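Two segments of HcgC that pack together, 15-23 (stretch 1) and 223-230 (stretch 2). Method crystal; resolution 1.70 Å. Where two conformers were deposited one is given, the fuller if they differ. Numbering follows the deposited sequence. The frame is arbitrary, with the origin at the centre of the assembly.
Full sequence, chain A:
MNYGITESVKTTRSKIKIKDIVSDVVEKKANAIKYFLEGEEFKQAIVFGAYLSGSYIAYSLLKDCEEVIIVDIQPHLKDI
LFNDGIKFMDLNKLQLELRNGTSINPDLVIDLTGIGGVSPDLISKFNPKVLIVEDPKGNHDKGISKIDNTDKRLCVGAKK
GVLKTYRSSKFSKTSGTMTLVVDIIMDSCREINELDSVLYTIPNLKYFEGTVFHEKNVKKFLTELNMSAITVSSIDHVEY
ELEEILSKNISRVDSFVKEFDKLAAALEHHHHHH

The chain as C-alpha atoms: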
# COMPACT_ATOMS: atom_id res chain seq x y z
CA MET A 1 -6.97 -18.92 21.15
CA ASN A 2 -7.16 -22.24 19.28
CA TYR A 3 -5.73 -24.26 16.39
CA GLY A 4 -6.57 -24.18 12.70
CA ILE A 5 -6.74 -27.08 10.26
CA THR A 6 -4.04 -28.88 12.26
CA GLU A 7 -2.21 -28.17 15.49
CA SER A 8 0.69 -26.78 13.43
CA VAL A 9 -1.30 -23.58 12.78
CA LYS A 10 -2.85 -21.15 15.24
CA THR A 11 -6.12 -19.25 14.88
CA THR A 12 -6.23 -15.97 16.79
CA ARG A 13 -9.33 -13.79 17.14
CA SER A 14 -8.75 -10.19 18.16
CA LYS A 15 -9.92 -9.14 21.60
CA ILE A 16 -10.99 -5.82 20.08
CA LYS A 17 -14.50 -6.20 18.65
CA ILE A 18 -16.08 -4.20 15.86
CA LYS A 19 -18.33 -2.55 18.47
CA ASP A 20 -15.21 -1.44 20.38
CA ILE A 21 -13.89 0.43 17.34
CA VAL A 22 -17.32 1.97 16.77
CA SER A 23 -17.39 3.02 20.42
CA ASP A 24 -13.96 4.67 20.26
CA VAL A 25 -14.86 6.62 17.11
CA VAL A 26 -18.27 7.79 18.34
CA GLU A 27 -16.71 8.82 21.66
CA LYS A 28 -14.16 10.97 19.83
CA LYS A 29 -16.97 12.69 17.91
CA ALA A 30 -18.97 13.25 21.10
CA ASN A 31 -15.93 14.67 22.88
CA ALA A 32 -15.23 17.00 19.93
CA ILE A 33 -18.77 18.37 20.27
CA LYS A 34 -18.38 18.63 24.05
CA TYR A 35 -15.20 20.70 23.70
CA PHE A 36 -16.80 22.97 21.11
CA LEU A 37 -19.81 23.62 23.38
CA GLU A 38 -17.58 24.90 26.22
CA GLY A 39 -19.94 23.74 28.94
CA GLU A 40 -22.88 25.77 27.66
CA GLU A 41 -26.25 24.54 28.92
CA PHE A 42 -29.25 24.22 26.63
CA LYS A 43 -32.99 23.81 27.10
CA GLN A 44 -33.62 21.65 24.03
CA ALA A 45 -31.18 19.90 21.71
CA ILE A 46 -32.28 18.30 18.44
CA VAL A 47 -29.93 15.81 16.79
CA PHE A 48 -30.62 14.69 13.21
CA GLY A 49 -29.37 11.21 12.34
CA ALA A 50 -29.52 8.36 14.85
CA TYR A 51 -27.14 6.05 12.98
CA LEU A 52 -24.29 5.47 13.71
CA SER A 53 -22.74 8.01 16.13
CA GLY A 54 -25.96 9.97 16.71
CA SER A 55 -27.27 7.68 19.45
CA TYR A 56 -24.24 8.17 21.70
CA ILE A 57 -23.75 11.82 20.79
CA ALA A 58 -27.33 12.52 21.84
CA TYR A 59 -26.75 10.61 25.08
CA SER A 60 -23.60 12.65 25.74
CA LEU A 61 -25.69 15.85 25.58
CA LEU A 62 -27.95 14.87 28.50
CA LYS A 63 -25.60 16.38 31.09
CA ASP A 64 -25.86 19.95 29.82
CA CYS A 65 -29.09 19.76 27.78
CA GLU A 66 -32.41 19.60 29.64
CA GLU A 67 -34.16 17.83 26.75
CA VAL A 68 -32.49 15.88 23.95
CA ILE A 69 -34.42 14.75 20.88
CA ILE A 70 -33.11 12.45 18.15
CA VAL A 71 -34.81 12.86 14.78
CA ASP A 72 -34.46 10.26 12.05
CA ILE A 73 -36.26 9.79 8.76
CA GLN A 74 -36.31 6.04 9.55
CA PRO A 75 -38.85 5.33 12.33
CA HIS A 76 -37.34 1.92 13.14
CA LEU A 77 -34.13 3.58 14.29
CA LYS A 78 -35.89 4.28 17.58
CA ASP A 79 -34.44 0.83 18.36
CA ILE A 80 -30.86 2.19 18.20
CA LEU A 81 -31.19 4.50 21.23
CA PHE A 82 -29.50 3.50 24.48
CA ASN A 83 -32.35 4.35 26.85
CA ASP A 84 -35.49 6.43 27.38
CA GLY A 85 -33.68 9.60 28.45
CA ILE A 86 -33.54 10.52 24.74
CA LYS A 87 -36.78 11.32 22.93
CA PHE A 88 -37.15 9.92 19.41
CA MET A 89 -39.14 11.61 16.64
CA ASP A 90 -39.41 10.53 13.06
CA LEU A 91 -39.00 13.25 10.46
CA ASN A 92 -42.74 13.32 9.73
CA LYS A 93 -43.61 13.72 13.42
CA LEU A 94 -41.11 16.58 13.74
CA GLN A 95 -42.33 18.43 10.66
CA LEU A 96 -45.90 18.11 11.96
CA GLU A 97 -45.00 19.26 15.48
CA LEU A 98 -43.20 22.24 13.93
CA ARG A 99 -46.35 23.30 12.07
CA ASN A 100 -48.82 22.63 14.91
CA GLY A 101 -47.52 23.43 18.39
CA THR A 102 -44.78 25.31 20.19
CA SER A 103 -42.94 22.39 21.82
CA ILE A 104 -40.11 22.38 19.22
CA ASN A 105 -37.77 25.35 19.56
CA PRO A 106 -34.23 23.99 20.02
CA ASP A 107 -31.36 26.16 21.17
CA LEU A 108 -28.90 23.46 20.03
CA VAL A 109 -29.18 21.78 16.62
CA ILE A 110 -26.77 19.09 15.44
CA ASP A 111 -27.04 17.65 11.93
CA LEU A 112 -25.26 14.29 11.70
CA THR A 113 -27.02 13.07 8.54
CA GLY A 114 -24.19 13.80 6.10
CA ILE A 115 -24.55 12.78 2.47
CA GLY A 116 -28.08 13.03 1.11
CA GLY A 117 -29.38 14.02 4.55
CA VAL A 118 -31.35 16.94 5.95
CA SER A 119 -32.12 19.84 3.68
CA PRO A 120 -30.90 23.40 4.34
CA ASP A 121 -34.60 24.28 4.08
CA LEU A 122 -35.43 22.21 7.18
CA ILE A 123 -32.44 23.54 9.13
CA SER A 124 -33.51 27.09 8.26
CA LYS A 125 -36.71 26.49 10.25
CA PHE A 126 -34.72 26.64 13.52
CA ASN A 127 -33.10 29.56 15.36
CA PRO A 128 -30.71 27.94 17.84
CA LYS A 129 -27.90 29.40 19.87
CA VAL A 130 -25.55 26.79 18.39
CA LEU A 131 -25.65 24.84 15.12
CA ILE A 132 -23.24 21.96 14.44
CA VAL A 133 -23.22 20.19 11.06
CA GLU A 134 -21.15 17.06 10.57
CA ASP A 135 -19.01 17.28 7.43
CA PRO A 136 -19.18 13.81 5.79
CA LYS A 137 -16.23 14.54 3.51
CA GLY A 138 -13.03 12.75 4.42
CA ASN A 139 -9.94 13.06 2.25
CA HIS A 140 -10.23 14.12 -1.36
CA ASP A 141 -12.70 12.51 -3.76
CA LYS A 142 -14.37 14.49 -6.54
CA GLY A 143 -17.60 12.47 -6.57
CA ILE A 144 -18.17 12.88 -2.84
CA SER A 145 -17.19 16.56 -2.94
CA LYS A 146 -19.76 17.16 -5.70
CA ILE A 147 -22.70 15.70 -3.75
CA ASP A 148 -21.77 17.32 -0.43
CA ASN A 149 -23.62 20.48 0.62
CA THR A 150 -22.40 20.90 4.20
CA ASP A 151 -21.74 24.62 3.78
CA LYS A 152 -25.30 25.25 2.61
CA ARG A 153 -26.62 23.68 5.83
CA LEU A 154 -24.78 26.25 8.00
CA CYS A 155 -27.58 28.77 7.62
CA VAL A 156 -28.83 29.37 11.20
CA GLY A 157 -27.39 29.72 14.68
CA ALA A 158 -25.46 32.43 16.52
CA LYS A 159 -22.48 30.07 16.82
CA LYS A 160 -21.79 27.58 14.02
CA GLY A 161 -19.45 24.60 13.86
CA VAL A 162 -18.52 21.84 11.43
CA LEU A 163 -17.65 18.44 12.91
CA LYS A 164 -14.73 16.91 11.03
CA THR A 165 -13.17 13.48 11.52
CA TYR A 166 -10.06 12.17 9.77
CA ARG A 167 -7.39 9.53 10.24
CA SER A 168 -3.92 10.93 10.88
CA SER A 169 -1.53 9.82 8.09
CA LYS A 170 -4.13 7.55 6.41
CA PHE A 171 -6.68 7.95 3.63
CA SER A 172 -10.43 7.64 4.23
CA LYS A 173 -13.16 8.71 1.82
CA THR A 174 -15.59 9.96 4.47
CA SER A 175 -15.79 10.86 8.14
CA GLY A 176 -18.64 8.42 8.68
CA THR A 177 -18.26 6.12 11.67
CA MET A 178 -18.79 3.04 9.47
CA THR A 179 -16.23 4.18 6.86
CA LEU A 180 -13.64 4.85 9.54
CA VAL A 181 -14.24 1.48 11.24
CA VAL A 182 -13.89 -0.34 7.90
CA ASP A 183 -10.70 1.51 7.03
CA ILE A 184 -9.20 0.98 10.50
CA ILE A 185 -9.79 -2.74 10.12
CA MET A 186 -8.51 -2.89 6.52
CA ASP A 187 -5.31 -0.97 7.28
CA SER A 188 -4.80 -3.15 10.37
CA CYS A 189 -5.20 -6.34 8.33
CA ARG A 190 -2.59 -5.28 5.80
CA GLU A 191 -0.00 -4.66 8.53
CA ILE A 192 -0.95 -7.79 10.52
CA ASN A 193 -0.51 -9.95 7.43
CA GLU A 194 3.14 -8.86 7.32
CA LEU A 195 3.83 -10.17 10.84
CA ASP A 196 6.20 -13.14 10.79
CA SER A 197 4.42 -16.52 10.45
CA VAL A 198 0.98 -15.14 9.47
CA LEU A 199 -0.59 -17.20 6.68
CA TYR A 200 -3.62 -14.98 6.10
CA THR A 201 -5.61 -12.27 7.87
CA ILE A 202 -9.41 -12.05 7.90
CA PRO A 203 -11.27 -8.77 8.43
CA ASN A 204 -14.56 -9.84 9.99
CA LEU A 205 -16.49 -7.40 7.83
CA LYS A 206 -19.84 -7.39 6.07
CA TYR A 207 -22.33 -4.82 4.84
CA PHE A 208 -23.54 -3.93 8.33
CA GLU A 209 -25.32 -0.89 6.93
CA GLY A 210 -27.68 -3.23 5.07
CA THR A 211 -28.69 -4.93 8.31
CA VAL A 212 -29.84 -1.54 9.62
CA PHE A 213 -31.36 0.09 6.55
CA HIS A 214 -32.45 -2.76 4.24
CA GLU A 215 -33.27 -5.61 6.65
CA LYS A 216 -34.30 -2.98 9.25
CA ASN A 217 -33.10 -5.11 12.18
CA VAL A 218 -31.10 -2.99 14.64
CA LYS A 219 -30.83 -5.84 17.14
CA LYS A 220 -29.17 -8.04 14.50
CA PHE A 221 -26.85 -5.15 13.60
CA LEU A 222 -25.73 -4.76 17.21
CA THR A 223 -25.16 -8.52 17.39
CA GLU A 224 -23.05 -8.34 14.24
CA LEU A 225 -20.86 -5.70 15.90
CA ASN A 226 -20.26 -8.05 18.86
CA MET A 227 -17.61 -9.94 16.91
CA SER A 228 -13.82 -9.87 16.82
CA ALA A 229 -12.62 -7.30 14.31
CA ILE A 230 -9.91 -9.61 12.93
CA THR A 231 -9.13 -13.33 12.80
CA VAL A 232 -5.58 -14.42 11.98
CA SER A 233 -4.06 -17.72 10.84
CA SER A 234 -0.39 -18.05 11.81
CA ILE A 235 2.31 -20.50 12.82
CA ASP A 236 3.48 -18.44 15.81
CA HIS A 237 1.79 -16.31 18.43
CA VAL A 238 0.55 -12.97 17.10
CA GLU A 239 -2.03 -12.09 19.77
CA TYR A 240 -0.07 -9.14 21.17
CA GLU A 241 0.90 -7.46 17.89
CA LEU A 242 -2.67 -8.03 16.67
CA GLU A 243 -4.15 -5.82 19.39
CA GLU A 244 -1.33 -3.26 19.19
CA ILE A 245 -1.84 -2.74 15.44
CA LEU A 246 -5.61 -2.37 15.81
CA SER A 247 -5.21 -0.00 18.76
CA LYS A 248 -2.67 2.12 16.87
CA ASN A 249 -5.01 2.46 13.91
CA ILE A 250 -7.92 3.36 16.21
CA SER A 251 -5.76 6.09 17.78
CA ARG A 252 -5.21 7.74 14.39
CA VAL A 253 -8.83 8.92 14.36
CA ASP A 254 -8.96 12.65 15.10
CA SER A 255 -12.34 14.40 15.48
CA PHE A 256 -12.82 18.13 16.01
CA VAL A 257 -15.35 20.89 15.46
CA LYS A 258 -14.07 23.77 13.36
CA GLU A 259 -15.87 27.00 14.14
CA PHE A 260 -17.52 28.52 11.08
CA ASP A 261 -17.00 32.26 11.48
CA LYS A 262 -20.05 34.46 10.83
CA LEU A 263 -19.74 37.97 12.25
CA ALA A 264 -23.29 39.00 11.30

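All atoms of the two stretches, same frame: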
# COMPACT_ATOMS: atom_id res chain seq x y z
N LYS A 15 -9.10 -9.53 20.46
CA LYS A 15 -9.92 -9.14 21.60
C LYS A 15 -10.79 -7.93 21.26
O LYS A 15 -11.95 -7.86 21.67
CB LYS A 15 -9.05 -8.84 22.82
CG LYS A 15 -8.31 -10.06 23.35
CD LYS A 15 -7.29 -9.66 24.39
CE LYS A 15 -6.52 -10.86 24.89
NZ LYS A 15 -7.44 -11.73 25.69
N ILE A 16 -10.23 -6.98 20.52
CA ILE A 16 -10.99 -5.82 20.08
C ILE A 16 -12.10 -6.27 19.14
O ILE A 16 -11.84 -6.94 18.13
CB ILE A 16 -10.05 -4.80 19.42
CG1 ILE A 16 -9.22 -4.08 20.49
CG2 ILE A 16 -10.83 -3.77 18.56
CD1 ILE A 16 -7.96 -3.46 19.95
N LYS A 17 -13.34 -5.90 19.47
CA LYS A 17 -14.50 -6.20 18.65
C LYS A 17 -14.85 -5.01 17.77
O LYS A 17 -14.45 -3.88 18.02
CB LYS A 17 -15.71 -6.55 19.53
CG LYS A 17 -15.57 -7.84 20.33
CD LYS A 17 -16.70 -7.94 21.34
CE LYS A 17 -16.75 -9.30 22.02
NZ LYS A 17 -17.83 -9.33 23.04
N ILE A 18 -15.64 -5.28 16.73
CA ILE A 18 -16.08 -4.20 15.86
C ILE A 18 -16.77 -3.12 16.69
O ILE A 18 -16.53 -1.91 16.50
CB ILE A 18 -16.99 -4.73 14.74
CG1 ILE A 18 -16.27 -5.83 13.93
CG2 ILE A 18 -17.36 -3.62 13.78
CD1 ILE A 18 -17.22 -6.76 13.24
N LYS A 19 -17.61 -3.52 17.65
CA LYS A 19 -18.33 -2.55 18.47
C LYS A 19 -17.37 -1.68 19.28
O LYS A 19 -17.70 -0.53 19.60
CB LYS A 19 -19.32 -3.25 19.40
CG LYS A 19 -18.70 -4.15 20.47
CD LYS A 19 -19.80 -4.66 21.41
CE LYS A 19 -19.23 -5.52 22.53
NZ LYS A 19 -20.32 -6.01 23.44
N ASP A 20 -16.20 -2.21 19.63
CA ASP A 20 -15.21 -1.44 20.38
C ASP A 20 -14.62 -0.32 19.53
O ASP A 20 -14.34 0.77 20.04
CB ASP A 20 -14.10 -2.35 20.90
CG ASP A 20 -14.60 -3.42 21.85
OD1 ASP A 20 -15.52 -3.15 22.64
OD2 ASP A 20 -14.06 -4.56 21.80
N ILE A 21 -14.38 -0.60 18.25
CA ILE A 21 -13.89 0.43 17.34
C ILE A 21 -14.97 1.47 17.10
O ILE A 21 -14.69 2.68 17.07
CB ILE A 21 -13.42 -0.22 16.02
CG1 ILE A 21 -12.46 -1.37 16.30
CG2 ILE A 21 -12.77 0.83 15.13
CD1 ILE A 21 -11.99 -2.12 15.06
N VAL A 22 -16.21 1.03 16.89
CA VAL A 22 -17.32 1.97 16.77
C VAL A 22 -17.35 2.88 17.99
O VAL A 22 -17.39 4.11 17.88
CB VAL A 22 -18.64 1.20 16.61
CG1 VAL A 22 -19.85 2.15 16.66
CG2 VAL A 22 -18.64 0.41 15.32
N SER A 23 -17.32 2.27 19.18
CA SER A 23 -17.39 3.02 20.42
C SER A 23 -16.30 4.09 20.49
O SER A 23 -16.56 5.25 20.82
CB SER A 23 -17.27 2.06 21.61
OG SER A 23 -17.34 2.75 22.84
N THR A 223 -25.76 -7.20 17.23
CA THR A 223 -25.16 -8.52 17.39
C THR A 223 -23.98 -8.69 16.45
O THR A 223 -22.93 -9.21 16.84
CB THR A 223 -26.19 -9.62 17.12
OG1 THR A 223 -27.23 -9.52 18.10
CG2 THR A 223 -25.54 -11.01 17.18
N GLU A 224 -24.13 -8.24 15.20
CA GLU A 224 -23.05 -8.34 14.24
C GLU A 224 -21.82 -7.58 14.70
O GLU A 224 -20.69 -7.99 14.41
CB GLU A 224 -23.53 -7.86 12.88
CG GLU A 224 -24.46 -8.87 12.24
CD GLU A 224 -25.16 -8.37 11.01
OE1 GLU A 224 -25.11 -7.14 10.74
OE2 GLU A 224 -25.75 -9.21 10.29
N LEU A 225 -22.01 -6.46 15.42
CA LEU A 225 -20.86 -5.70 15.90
C LEU A 225 -20.14 -6.41 17.04
O LEU A 225 -18.98 -6.10 17.31
CB LEU A 225 -21.29 -4.31 16.36
CG LEU A 225 -21.96 -3.38 15.34
CD1 LEU A 225 -22.20 -2.03 15.99
CD2 LEU A 225 -21.12 -3.24 14.09
N ASN A 226 -20.81 -7.35 17.70
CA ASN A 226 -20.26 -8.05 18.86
C ASN A 226 -19.42 -9.25 18.42
O ASN A 226 -19.67 -10.40 18.78
CB ASN A 226 -21.40 -8.48 19.78
CG ASN A 226 -20.92 -8.92 21.14
OD1 ASN A 226 -19.87 -8.48 21.62
ND2 ASN A 226 -21.69 -9.79 21.79
N MET A 227 -18.44 -8.95 17.58
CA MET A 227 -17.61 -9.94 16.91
C MET A 227 -16.20 -9.38 16.82
O MET A 227 -16.02 -8.18 16.62
CB MET A 227 -18.15 -10.25 15.50
CG MET A 227 -17.25 -11.12 14.63
SD MET A 227 -16.85 -12.70 15.39
CE MET A 227 -15.71 -13.39 14.19
N SER A 228 -15.21 -10.26 16.97
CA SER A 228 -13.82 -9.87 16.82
C SER A 228 -13.62 -9.14 15.50
O SER A 228 -14.12 -9.58 14.46
CB SER A 228 -12.90 -11.11 16.85
OG SER A 228 -12.91 -11.74 18.11
N ALA A 229 -12.87 -8.04 15.54
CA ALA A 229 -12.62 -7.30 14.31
C ALA A 229 -11.81 -8.13 13.31
O ALA A 229 -12.04 -8.04 12.10
CB ALA A 229 -11.91 -5.98 14.60
N ILE A 230 -10.85 -8.91 13.80
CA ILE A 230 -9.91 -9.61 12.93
C ILE A 230 -9.66 -11.02 13.44
O ILE A 230 -9.55 -11.24 14.65
CB ILE A 230 -8.57 -8.85 12.82
CG1 ILE A 230 -8.80 -7.51 12.13
CG2 ILE A 230 -7.55 -9.66 12.02
CD1 ILE A 230 -7.60 -6.59 12.08

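The contact joins the start of a helix and the residues just before it to a segment at the end of another helix and beyond, and its framework is backbone to backbone. Lys17 and Ser228 form a single beta bridge, their CA atoms 4.2 Å apart. Two hydrogen bonds flank that pair: Ala229 N donates to Ile16 O at 3.0 Å with an N-H...O angle of 174°, and Ile18 N donates to Met227 O at 2.9 Å and 161°. Between them, Lys17 CA lies 3.2 Å from Met227 O, a CA-H...O contact with an angle of 122° at the hydrogen. Ser228 N, by contrast, is buried without a partner.

A third backbone bond, more bent, runs from Lys19 N to Leu225 O at 2.9 Å and 142°. Ile18 N is also 3.5 Å from Leu225 O, but the angle is too poor for a hydrogen bond. Amides in the first turn of a helix lack acceptors from preceding turns; here those of Ile18 and Lys19 find carbonyls on the other stretch. Lys17, at the N-cap position, is held by its own amide, with Lys17 N donating to Asp20 OD2 at 2.8 Å and 168°.

Among the side chains, Ile18 points toward the other stretch and is buried. Its CG2 meets Leu225 CD2 at 3.8 Å, while its CD1 lies 4.3 Å from Met227 CB. One turn on, Ile21 CD1 reaches Ala229 CB at 3.9 Å, and Val22 CG2 approaches Leu225 CD1 at 4.4 Å.

The polar contacts converge on exposed Asn226. Lys17, all-trans beyond chi1, extends to place NZ 2.6 Å from Asn226 OD1, a hydrogen bond; Lys19, chi1 p and then likewise extended, adds a weak one from NZ to the same Asn226 OD1 at 3.1 Å. One carbonyl oxygen thus accepts from two ammonium groups.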